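Local coordinates for archaeal flagellar ATP-binding protein FlaH (Methanocaldococcus jannaschii DSM 2661, PDB 4WIA) that probably binds ATP and magnesium as an accessory component of the archaellum, the archaeal flagellum, and may regulate its assembly, at residues D144-F149 against L173-T178; D14-R19 against K213-R218; H26-I31 against Y204-G209. All blocks are in the same frame, centred on the assembly; numbering follows the deposited sequence.

Contact 1 (D144-F149 against L173-T178); sequences DLMAFF and LTIIRT
Met146, a selenomethionine, reaches from helix 142-153 to Ile175 and Ile176 of helix 170-179, and all the packing between 144-149 and 173-178 goes through it. The helices are closest at the CA atoms of Met146 and Ile176, 7.1 Å apart. Met146 CG stands anti to the carbonyl carbon (chi1 -66°), and a second bend at chi2 lays the selenium alongside Ile176, where SE is 4.1 Å from CA and 4.2 Å from CG1. It therefore rests as much on the helix backbone as on the isoleucine branch. Nearer its backbone, Met146 CG meets the CG2 methyl of Ile175 at 4.3 Å.

Both helices lie over the central sheet of this RecA-like P-loop NTPase fold. Helix 142-153 belongs to the crossover between the parallel strands 123-127 and 158-163, helix 170-179 to that from 158-163 to 182-191, and strand 29-33 runs beneath them, touched by Met146, Phe149 and Ile176.

Aromatic packing backs the first helix: Leu145 CG sits 4.0 Å above one face of the Phe149 ring, toward its rim, while Phe148 meets Tyr119 edge-to-face.

Polar bonds also tie the second helix. Thr174 O accepts from Thr178 N at 3.0 Å and from Thr178 OG1 at 3.1 Å, the two donors arriving from opposite faces of the carbonyl plane. Leu173 CB sits 3.5 Å above one face of the Arg177 guanidinium, toward its rim; the guanidinium also forms salt bridges with Glu170 and Glu33.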
loop_
_atom_site.group_PDB
_atom_site.type_symbol
_atom_site.label_atom_id
_atom_site.label_comp_id
_atom_site.label_asym_id
_atom_site.label_seq_id
_atom_site.Cartn_x
_atom_site.Cartn_y
_atom_site.Cartn_z
ATOM N N ASP A 144 15.099 -14.353 32.106
ATOM C CA ASP A 144 16.192 -13.775 31.303
ATOM C C ASP A 144 15.706 -13.534 29.901
ATOM O O ASP A 144 15.992 -12.513 29.289
ATOM C CB ASP A 144 17.394 -14.713 31.204
ATOM C CG ASP A 144 18.046 -15.015 32.563
ATOM O OD1 ASP A 144 18.155 -14.125 33.428
ATOM O OD2 ASP A 144 18.477 -16.165 32.737
ATOM N N LEU A 145 15.014 -14.519 29.367
ATOM C CA LEU A 145 14.506 -14.390 28.027
ATOM C C LEU A 145 13.500 -13.248 27.941
ATOM O O LEU A 145 13.545 -12.439 27.008
ATOM C CB LEU A 145 13.850 -15.691 27.587
ATOM C CG LEU A 145 13.312 -15.698 26.162
ATOM C CD1 LEU A 145 14.446 -15.666 25.144
ATOM C CD2 LEU A 145 12.425 -16.919 26.006
HETATM N N MSE A 146 12.615 -13.182 28.939
HETATM C CA MSE A 146 11.590 -12.118 28.985
HETATM C C MSE A 146 12.253 -10.773 29.075
HETATM O O MSE A 146 11.876 -9.839 28.405
HETATM C CB MSE A 146 10.566 -12.293 30.121
HETATM C CG MSE A 146 9.666 -13.528 29.973
HETATM SE SE MSE A 146 8.665 -13.742 28.292
HETATM C CE MSE A 146 9.234 -12.023 27.518
ATOM N N ALA A 147 13.252 -10.668 29.921
ATOM C CA ALA A 147 13.980 -9.404 30.094
ATOM C C ALA A 147 14.626 -8.981 28.789
ATOM O O ALA A 147 14.649 -7.804 28.466
ATOM C CB ALA A 147 15.031 -9.549 31.200
ATOM N N PHE A 148 15.146 -9.948 28.047
ATOM C CA PHE A 148 15.744 -9.662 26.774
ATOM C C PHE A 148 14.711 -9.154 25.764
ATOM O O PHE A 148 14.930 -8.163 25.056
ATOM C CB PHE A 148 16.417 -10.927 26.236
ATOM C CG PHE A 148 16.768 -10.815 24.779
ATOM C CD1 PHE A 148 17.882 -10.091 24.389
ATOM C CD2 PHE A 148 15.908 -11.299 23.812
ATOM C CE1 PHE A 148 18.196 -9.929 23.072
ATOM C CE2 PHE A 148 16.216 -11.152 22.464
ATOM C CZ PHE A 148 17.371 -10.461 22.089
ATOM N N PHE A 149 13.597 -9.869 25.655
ATOM C CA PHE A 149 12.465 -9.398 24.783
ATOM C C PHE A 149 11.987 -7.984 25.147
ATOM O O PHE A 149 11.741 -7.165 24.256
ATOM C CB PHE A 149 11.271 -10.357 24.828
ATOM C CG PHE A 149 11.467 -11.639 24.062
ATOM C CD1 PHE A 149 12.478 -11.798 23.144
ATOM C CD2 PHE A 149 10.619 -12.697 24.304
ATOM C CE1 PHE A 149 12.641 -12.977 22.484
ATOM C CE2 PHE A 149 10.756 -13.882 23.621
ATOM C CZ PHE A 149 11.756 -14.018 22.696
ATOM N N LEU A 173 4.618 -20.618 32.548
ATOM C CA LEU A 173 3.578 -19.967 31.731
ATOM C C LEU A 173 3.137 -18.656 32.373
ATOM O O LEU A 173 3.038 -17.644 31.691
ATOM C CB LEU A 173 2.385 -20.916 31.549
ATOM C CG LEU A 173 2.637 -22.169 30.697
ATOM C CD1 LEU A 173 1.510 -23.207 30.832
ATOM C CD2 LEU A 173 2.897 -21.808 29.257
ATOM N N THR A 174 2.864 -18.689 33.679
ATOM C CA THR A 174 2.500 -17.487 34.440
ATOM C C THR A 174 3.477 -16.328 34.226
ATOM O O THR A 174 3.064 -15.177 34.177
ATOM C CB THR A 174 2.462 -17.811 35.927
ATOM O OG1 THR A 174 1.418 -18.761 36.204
ATOM C CG2 THR A 174 2.225 -16.560 36.748
ATOM N N ILE A 175 4.767 -16.630 34.079
ATOM C CA ILE A 175 5.784 -15.591 33.911
ATOM C C ILE A 175 5.673 -14.979 32.560
ATOM O O ILE A 175 5.792 -13.774 32.383
ATOM C CB ILE A 175 7.231 -16.157 34.119
ATOM C CG1 ILE A 175 7.425 -16.551 35.580
ATOM C CG2 ILE A 175 8.293 -15.140 33.700
ATOM C CD1 ILE A 175 8.591 -17.483 35.805
ATOM N N ILE A 176 5.492 -15.833 31.569
ATOM C CA ILE A 176 5.377 -15.356 30.198
ATOM C C ILE A 176 4.158 -14.461 30.114
ATOM O O ILE A 176 4.192 -13.400 29.499
ATOM C CB ILE A 176 5.288 -16.543 29.210
ATOM C CG1 ILE A 176 6.622 -17.313 29.225
ATOM C CG2 ILE A 176 4.968 -16.066 27.798
ATOM C CD1 ILE A 176 6.568 -18.651 28.506
ATOM N N ARG A 177 3.067 -14.913 30.718
ATOM C CA ARG A 177 1.782 -14.188 30.620
ATOM C C ARG A 177 1.931 -12.827 31.254
ATOM O O ARG A 177 1.418 -11.847 30.738
ATOM C CB ARG A 177 0.652 -14.947 31.324
ATOM C CG ARG A 177 0.186 -16.223 30.653
ATOM C CD ARG A 177 -0.682 -16.973 31.636
ATOM N NE ARG A 177 -1.134 -18.311 31.237
ATOM C CZ ARG A 177 -1.021 -19.451 31.957
ATOM N NH1 ARG A 177 -1.502 -20.600 31.478
ATOM N NH2 ARG A 177 -0.449 -19.479 33.138
ATOM N N THR A 178 2.609 -12.771 32.405
ATOM C CA THR A 178 2.878 -11.486 33.047
ATOM C C THR A 178 3.691 -10.551 32.142
ATOM O O THR A 178 3.436 -9.357 32.057
ATOM C CB THR A 178 3.565 -11.690 34.419
ATOM O OG1 THR A 178 2.620 -12.311 35.300
ATOM C CG2 THR A 178 4.000 -10.356 35.040
#

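Contact 2 (D14-R19 against K213-R218); sequences DDLDKR and KNIVFR. With SO4 (sulfate ion), chain H.
Arg19, in the short helix 16-19, and Ile215, on strand 214-220, bring their CA atoms to 7.8 Å, the nearest backbone approach of the two segments. Ile215 spans this gap with its long branch: CG1 is anti to the carbonyl carbon (chi1 -62°) and the chain runs on extended, so that the terminal CD1 reaches the helix. There it meets Leu16 CD1 at 4.2 Å, the two side chains crossing at about a right angle, and Arg19 CB at 4.3 Å. Val227 of the neighbouring edge strand 224-227 touches both Arg19 and Ile215, and the Arg19 backbone is hydrogen-bonded to Gln212. A small apolar patch, with that backbone bond, thus lays the helix against the antiparallel side of the main sheet.

Polar side chains shape the helix start. Asp14 OD1 accepts from Leu16 N at 2.9 Å, closing an Asx turn, while its OD2 forms a salt bridge with Arg46. From CG to NE the Arg19 chain is extended, and it turns its guanidinium to Asp15. NE donates to Asp15 OD1 at 2.7 Å, with the acceptor nearly in the guanidinium plane but the donor above the carboxylate plane; NH2 adds weak bonds to both carboxylate oxygens. A leucine in place of Arg19 would probably leave the Asp15 carboxylate without its charged mate and free to turn. A sulfate ion, probably from the crystallisation liquor, is held weakly by NH1 to O3 and by NH2 to O4 at 3.1 Å. Arg19 therefore combines an apolar base, packed on the strand, with a charged end whose position is probably set mainly by the Asp15 carboxylate, the sulfate adding a weak hold.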
loop_
_atom_site.group_PDB
_atom_site.type_symbol
_atom_site.label_atom_id
_atom_site.label_comp_id
_atom_site.label_asym_id
_atom_site.label_seq_id
_atom_site.Cartn_x
_atom_site.Cartn_y
_atom_site.Cartn_z
ATOM N N ASP A 14 -10.200 -8.729 5.064
ATOM C CA ASP A 14 -10.793 -8.893 6.347
ATOM C C ASP A 14 -10.748 -7.586 7.110
ATOM O O ASP A 14 -10.138 -6.637 6.693
ATOM C CB ASP A 14 -10.160 -10.055 7.164
ATOM C CG ASP A 14 -8.725 -9.798 7.590
ATOM O OD1 ASP A 14 -8.427 -8.701 8.134
ATOM O OD2 ASP A 14 -7.874 -10.737 7.425
ATOM N N ASP A 15 -11.421 -7.555 8.236
ATOM C CA ASP A 15 -11.395 -6.376 9.119
ATOM C C ASP A 15 -10.683 -6.651 10.470
ATOM O O ASP A 15 -10.997 -6.059 11.479
ATOM C CB ASP A 15 -12.844 -5.870 9.319
ATOM C CG ASP A 15 -13.711 -6.832 10.130
ATOM O OD1 ASP A 15 -13.308 -7.944 10.459
ATOM O OD2 ASP A 15 -14.779 -6.430 10.564
ATOM N N LEU A 16 -9.680 -7.507 10.464
ATOM C CA LEU A 16 -8.929 -7.805 11.689
ATOM C C LEU A 16 -8.307 -6.546 12.300
ATOM O O LEU A 16 -8.278 -6.415 13.518
ATOM C CB LEU A 16 -7.845 -8.828 11.455
ATOM C CG LEU A 16 -7.131 -9.317 12.741
ATOM C CD1 LEU A 16 -8.080 -9.988 13.722
ATOM C CD2 LEU A 16 -6.004 -10.264 12.421
ATOM N N ASP A 17 -7.882 -5.599 11.468
ATOM C CA ASP A 17 -7.382 -4.320 11.947
ATOM C C ASP A 17 -8.353 -3.586 12.833
ATOM O O ASP A 17 -7.940 -2.959 13.803
ATOM C CB ASP A 17 -6.984 -3.390 10.789
ATOM C CG ASP A 17 -8.137 -3.026 9.923
ATOM O OD1 ASP A 17 -8.759 -3.921 9.350
ATOM O OD2 ASP A 17 -8.495 -1.846 9.845
ATOM N N LYS A 18 -9.650 -3.620 12.522
ATOM C CA LYS A 18 -10.627 -2.930 13.358
ATOM C C LYS A 18 -10.768 -3.655 14.672
ATOM O O LYS A 18 -10.948 -3.044 15.689
ATOM C CB LYS A 18 -12.026 -2.849 12.721
ATOM C CG LYS A 18 -12.082 -2.172 11.361
ATOM C CD LYS A 18 -11.371 -0.813 11.365
ATOM C CE LYS A 18 -11.566 -0.052 10.028
ATOM N NZ LYS A 18 -10.991 -0.901 8.941
ATOM N N ARG A 19 -10.741 -4.960 14.646
ATOM C CA ARG A 19 -11.024 -5.712 15.848
ATOM C C ARG A 19 -9.927 -5.734 16.857
ATOM O O ARG A 19 -10.182 -6.053 18.001
ATOM C CB ARG A 19 -11.330 -7.129 15.469
ATOM C CG ARG A 19 -12.494 -7.165 14.529
ATOM C CD ARG A 19 -12.688 -8.568 14.113
ATOM N NE ARG A 19 -13.708 -8.556 13.082
ATOM C CZ ARG A 19 -15.001 -8.588 13.284
ATOM N NH1 ARG A 19 -15.523 -8.607 14.496
ATOM N NH2 ARG A 19 -15.779 -8.561 12.246
ATOM N N LYS A 213 -13.010 -8.578 22.197
ATOM C CA LYS A 213 -12.409 -9.523 23.094
ATOM C C LYS A 213 -12.358 -10.932 22.508
ATOM O O LYS A 213 -11.359 -11.632 22.644
ATOM C CB LYS A 213 -13.204 -9.555 24.384
ATOM C CG LYS A 213 -12.417 -10.152 25.521
ATOM C CD LYS A 213 -13.022 -9.938 26.892
ATOM C CE LYS A 213 -12.219 -10.703 27.939
ATOM N NZ LYS A 213 -12.752 -10.469 29.311
ATOM N N ASN A 214 -13.443 -11.359 21.882
ATOM C CA ASN A 214 -13.506 -12.682 21.282
ATOM C C ASN A 214 -13.493 -12.583 19.800
ATOM O O ASN A 214 -14.384 -12.039 19.234
ATOM C CB ASN A 214 -14.761 -13.359 21.716
ATOM C CG ASN A 214 -14.770 -13.627 23.189
ATOM O OD1 ASN A 214 -13.943 -14.388 23.693
ATOM N ND2 ASN A 214 -15.690 -13.005 23.895
ATOM N N ILE A 215 -12.503 -13.155 19.152
ATOM C CA ILE A 215 -12.450 -13.124 17.691
ATOM C C ILE A 215 -12.627 -14.550 17.166
ATOM O O ILE A 215 -11.770 -15.415 17.349
ATOM C CB ILE A 215 -11.153 -12.505 17.211
ATOM C CG1 ILE A 215 -11.056 -11.056 17.700
ATOM C CG2 ILE A 215 -11.096 -12.522 15.702
ATOM C CD1 ILE A 215 -9.658 -10.466 17.560
ATOM N N VAL A 216 -13.793 -14.819 16.565
ATOM C CA VAL A 216 -14.053 -16.128 15.977
ATOM C C VAL A 216 -13.603 -16.149 14.520
ATOM O O VAL A 216 -13.795 -15.194 13.801
ATOM C CB VAL A 216 -15.521 -16.489 16.062
ATOM C CG1 VAL A 216 -15.769 -17.863 15.471
ATOM C CG2 VAL A 216 -15.989 -16.426 17.516
ATOM N N PHE A 217 -12.945 -17.227 14.110
ATOM C CA PHE A 217 -12.550 -17.392 12.714
ATOM C C PHE A 217 -12.483 -18.844 12.314
ATOM O O PHE A 217 -12.542 -19.736 13.164
ATOM C CB PHE A 217 -11.209 -16.714 12.407
ATOM C CG PHE A 217 -10.043 -17.227 13.216
ATOM C CD1 PHE A 217 -9.776 -16.718 14.487
ATOM C CD2 PHE A 217 -9.176 -18.191 12.708
ATOM C CE1 PHE A 217 -8.702 -17.182 15.246
ATOM C CE2 PHE A 217 -8.074 -18.644 13.465
ATOM C CZ PHE A 217 -7.848 -18.142 14.738
ATOM N N ARG A 218 -12.395 -19.058 11.001
ATOM C CA ARG A 218 -12.046 -20.351 10.445
ATOM C C ARG A 218 -10.929 -20.098 9.427
ATOM O O ARG A 218 -10.725 -18.987 8.944
ATOM C CB ARG A 218 -13.248 -21.036 9.827
ATOM C CG ARG A 218 -13.833 -20.325 8.630
ATOM C CD ARG A 218 -15.313 -20.615 8.376
ATOM N NE ARG A 218 -15.967 -19.448 7.748
ATOM C CZ ARG A 218 -16.261 -18.303 8.388
ATOM N NH1 ARG A 218 -16.856 -17.295 7.746
ATOM N NH2 ARG A 218 -15.955 -18.154 9.677
HETATM S S SO4 H . -19.021 -6.789 13.739
HETATM O O1 SO4 H . -20.446 -6.709 13.377
HETATM O O2 SO4 H . -18.569 -5.597 14.578
HETATM O O3 SO4 H . -18.858 -8.071 14.446
HETATM O O4 SO4 H . -18.335 -6.849 12.426
#

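Contact 3 (H26-I31 against Y204-G209); sequences HGSLII and YNMAPG
A type II beta turn from Tyr204 to Ala207, just after strand 194-204, sends the selenomethionine Met206 to the loop of His26, Gly27 and Ser28 that leads into strand 29-33. Met206 occupies the third turn position with positive phi, and the turn's own bond, Ala207 N to Tyr204 O, is weak at 3.3 Å. The long side chain bends at its end (chi3 -102°), which brings the terminal methyl over the backbone of the loop. Met206 CE lies 3.4 Å from Gly27 O, 4.0 Å from His26 O and 3.9 Å from Ser28 OG, while the selenium stays beside His26 O. The methyl thus rests against a surface lined by three oxygens, in van der Waals contact alone.

Strand 29-33, which this loop feeds, is a central strand of the sheet and runs on into the P-loop (Walker A), whose Lys40 and Ser41 probably bind ATP; the contact itself lies away from that site, at the opposite end of the strand. Ser28 is already paired with Ile159 of strand 158-163 through its backbone.

The polar link is made by water. One molecule donates to Ser28 OG at 2.5 Å, shorter than usual and so of doubtful exact length, and to Asn205 O at 3.1 Å. Ser28 OG in turn donates its own hydrogen bond to the Pro25 carbonyl, which can only accept. Behind the turn, Ala207 CA sits 3.8 Å above the centre of the Tyr204 ring, and the hydroxyl of that tyrosine bonds to Ile20 O.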
loop_
_atom_site.group_PDB
_atom_site.type_symbol
_atom_site.label_atom_id
_atom_site.label_comp_id
_atom_site.label_asym_id
_atom_site.label_seq_id
_atom_site.Cartn_x
_atom_site.Cartn_y
_atom_site.Cartn_z
ATOM N N HIS A 26 3.342 -0.491 18.496
ATOM C CA HIS A 26 4.787 -0.608 18.603
ATOM C C HIS A 26 5.208 -0.943 20.051
ATOM O O HIS A 26 4.598 -0.473 20.984
ATOM C CB HIS A 26 5.447 0.675 18.074
ATOM C CG HIS A 26 5.514 0.708 16.576
ATOM N ND1 HIS A 26 4.904 1.667 15.804
ATOM C CD2 HIS A 26 6.108 -0.133 15.709
ATOM C CE1 HIS A 26 5.090 1.401 14.523
ATOM N NE2 HIS A 26 5.832 0.321 14.441
ATOM N N GLY A 27 6.261 -1.754 20.208
ATOM C CA GLY A 27 6.709 -2.187 21.503
ATOM C C GLY A 27 5.872 -3.295 22.106
ATOM O O GLY A 27 5.969 -3.547 23.273
ATOM N N SER A 28 5.000 -3.932 21.346
ATOM C CA SER A 28 4.176 -4.984 21.920
ATOM C C SER A 28 4.977 -6.305 22.016
ATOM O O SER A 28 5.762 -6.639 21.105
ATOM C CB SER A 28 2.923 -5.195 21.055
ATOM O OG SER A 28 2.004 -4.095 21.194
ATOM N N LEU A 29 4.745 -7.025 23.095
ATOM C CA LEU A 29 5.043 -8.404 23.183
ATOM C C LEU A 29 3.725 -9.193 23.233
ATOM O O LEU A 29 3.014 -9.229 24.256
ATOM C CB LEU A 29 5.853 -8.710 24.429
ATOM C CG LEU A 29 6.145 -10.208 24.657
ATOM C CD1 LEU A 29 7.023 -10.806 23.584
ATOM C CD2 LEU A 29 6.801 -10.402 26.025
ATOM N N ILE A 30 3.449 -9.880 22.149
ATOM C CA ILE A 30 2.238 -10.587 21.993
ATOM C C ILE A 30 2.508 -12.050 22.243
ATOM O O ILE A 30 3.381 -12.646 21.633
ATOM C CB ILE A 30 1.733 -10.449 20.545
ATOM C CG1 ILE A 30 1.683 -8.972 20.149
ATOM C CG2 ILE A 30 0.364 -11.107 20.402
ATOM C CD1 ILE A 30 1.007 -8.687 18.821
ATOM N N ILE A 31 1.769 -12.626 23.149
ATOM C CA ILE A 31 1.849 -14.047 23.396
ATOM C C ILE A 31 0.568 -14.718 22.935
ATOM O O ILE A 31 -0.520 -14.353 23.366
ATOM C CB ILE A 31 2.047 -14.327 24.917
ATOM C CG1 ILE A 31 3.350 -13.693 25.391
ATOM C CG2 ILE A 31 2.059 -15.832 25.185
ATOM C CD1 ILE A 31 4.592 -14.233 24.721
ATOM N N TYR A 204 -4.394 -6.591 26.980
ATOM C CA TYR A 204 -3.983 -5.766 25.873
ATOM C C TYR A 204 -3.543 -4.434 26.392
ATOM O O TYR A 204 -4.287 -3.474 26.354
ATOM C CB TYR A 204 -5.169 -5.579 24.886
ATOM C CG TYR A 204 -4.819 -5.118 23.459
ATOM C CD1 TYR A 204 -3.517 -4.828 23.090
ATOM C CD2 TYR A 204 -5.818 -4.944 22.504
ATOM C CE1 TYR A 204 -3.223 -4.396 21.795
ATOM C CE2 TYR A 204 -5.553 -4.514 21.230
ATOM C CZ TYR A 204 -4.254 -4.244 20.861
ATOM O OH TYR A 204 -3.971 -3.839 19.563
ATOM N N ASN A 205 -2.324 -4.352 26.898
ATOM C CA ASN A 205 -1.752 -3.066 27.292
ATOM C C ASN A 205 -1.546 -2.225 26.041
ATOM O O ASN A 205 -1.110 -2.725 24.963
ATOM C CB ASN A 205 -0.385 -3.231 27.932
ATOM C CG ASN A 205 -0.395 -4.111 29.163
ATOM O OD1 ASN A 205 -1.406 -4.288 29.815
ATOM N ND2 ASN A 205 0.776 -4.695 29.476
HETATM N N MSE A 206 -1.738 -0.942 26.218
HETATM C CA MSE A 206 -1.558 0.051 25.167
HETATM C C MSE A 206 -2.571 -0.154 24.060
HETATM O O MSE A 206 -2.362 0.283 22.883
HETATM C CB MSE A 206 -0.144 0.057 24.599
HETATM C CG MSE A 206 0.984 -0.284 25.575
HETATM SE SE MSE A 206 2.715 -0.201 24.620
HETATM C CE MSE A 206 3.097 -2.103 24.330
ATOM N N ALA A 207 -3.679 -0.823 24.406
ATOM C CA ALA A 207 -4.748 -1.064 23.421
ATOM C C ALA A 207 -4.999 0.254 22.760
ATOM O O ALA A 207 -5.253 1.233 23.435
ATOM C CB ALA A 207 -5.997 -1.563 24.115
ATOM N N PRO A 208 -4.831 0.323 21.458
ATOM C CA PRO A 208 -4.932 1.578 20.715
ATOM C C PRO A 208 -6.332 2.047 20.437
ATOM O O PRO A 208 -6.518 3.139 19.882
ATOM C CB PRO A 208 -4.348 1.212 19.383
ATOM C CG PRO A 208 -4.710 -0.202 19.223
ATOM C CD PRO A 208 -4.570 -0.813 20.563
ATOM N N GLY A 209 -7.323 1.261 20.814
ATOM C CA GLY A 209 -8.716 1.673 20.652
ATOM C C GLY A 209 -9.610 0.537 21.040
ATOM O O GLY A 209 -9.121 -0.559 21.410
HETATM O O HOH W 1 0.603 -4.608 23.254
#

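Overall arrangement
The three contacts nest along the chain: contact 2 closes the longest loop, contact 3 lies inside it, and contact 1 inside both. Contacts 1 and 3 have centres 15 Å apart and meet, because the helices of contact 1 rest on strand 29-33, with Ile176 CG2 3.6 Å from Ile31 CD1. Contacts 2 and 3 are centred 16 Å apart; they reach the same nine-stranded sheet and adjoin in sequence without otherwise touching. Contacts 1 and 2, 26 Å between centres, do not touch. Contacts 2 and 3 join early segments to the late region around the antiparallel strands, while contact 1 joins two helices to each other, all within a single P-loop NTPase domain.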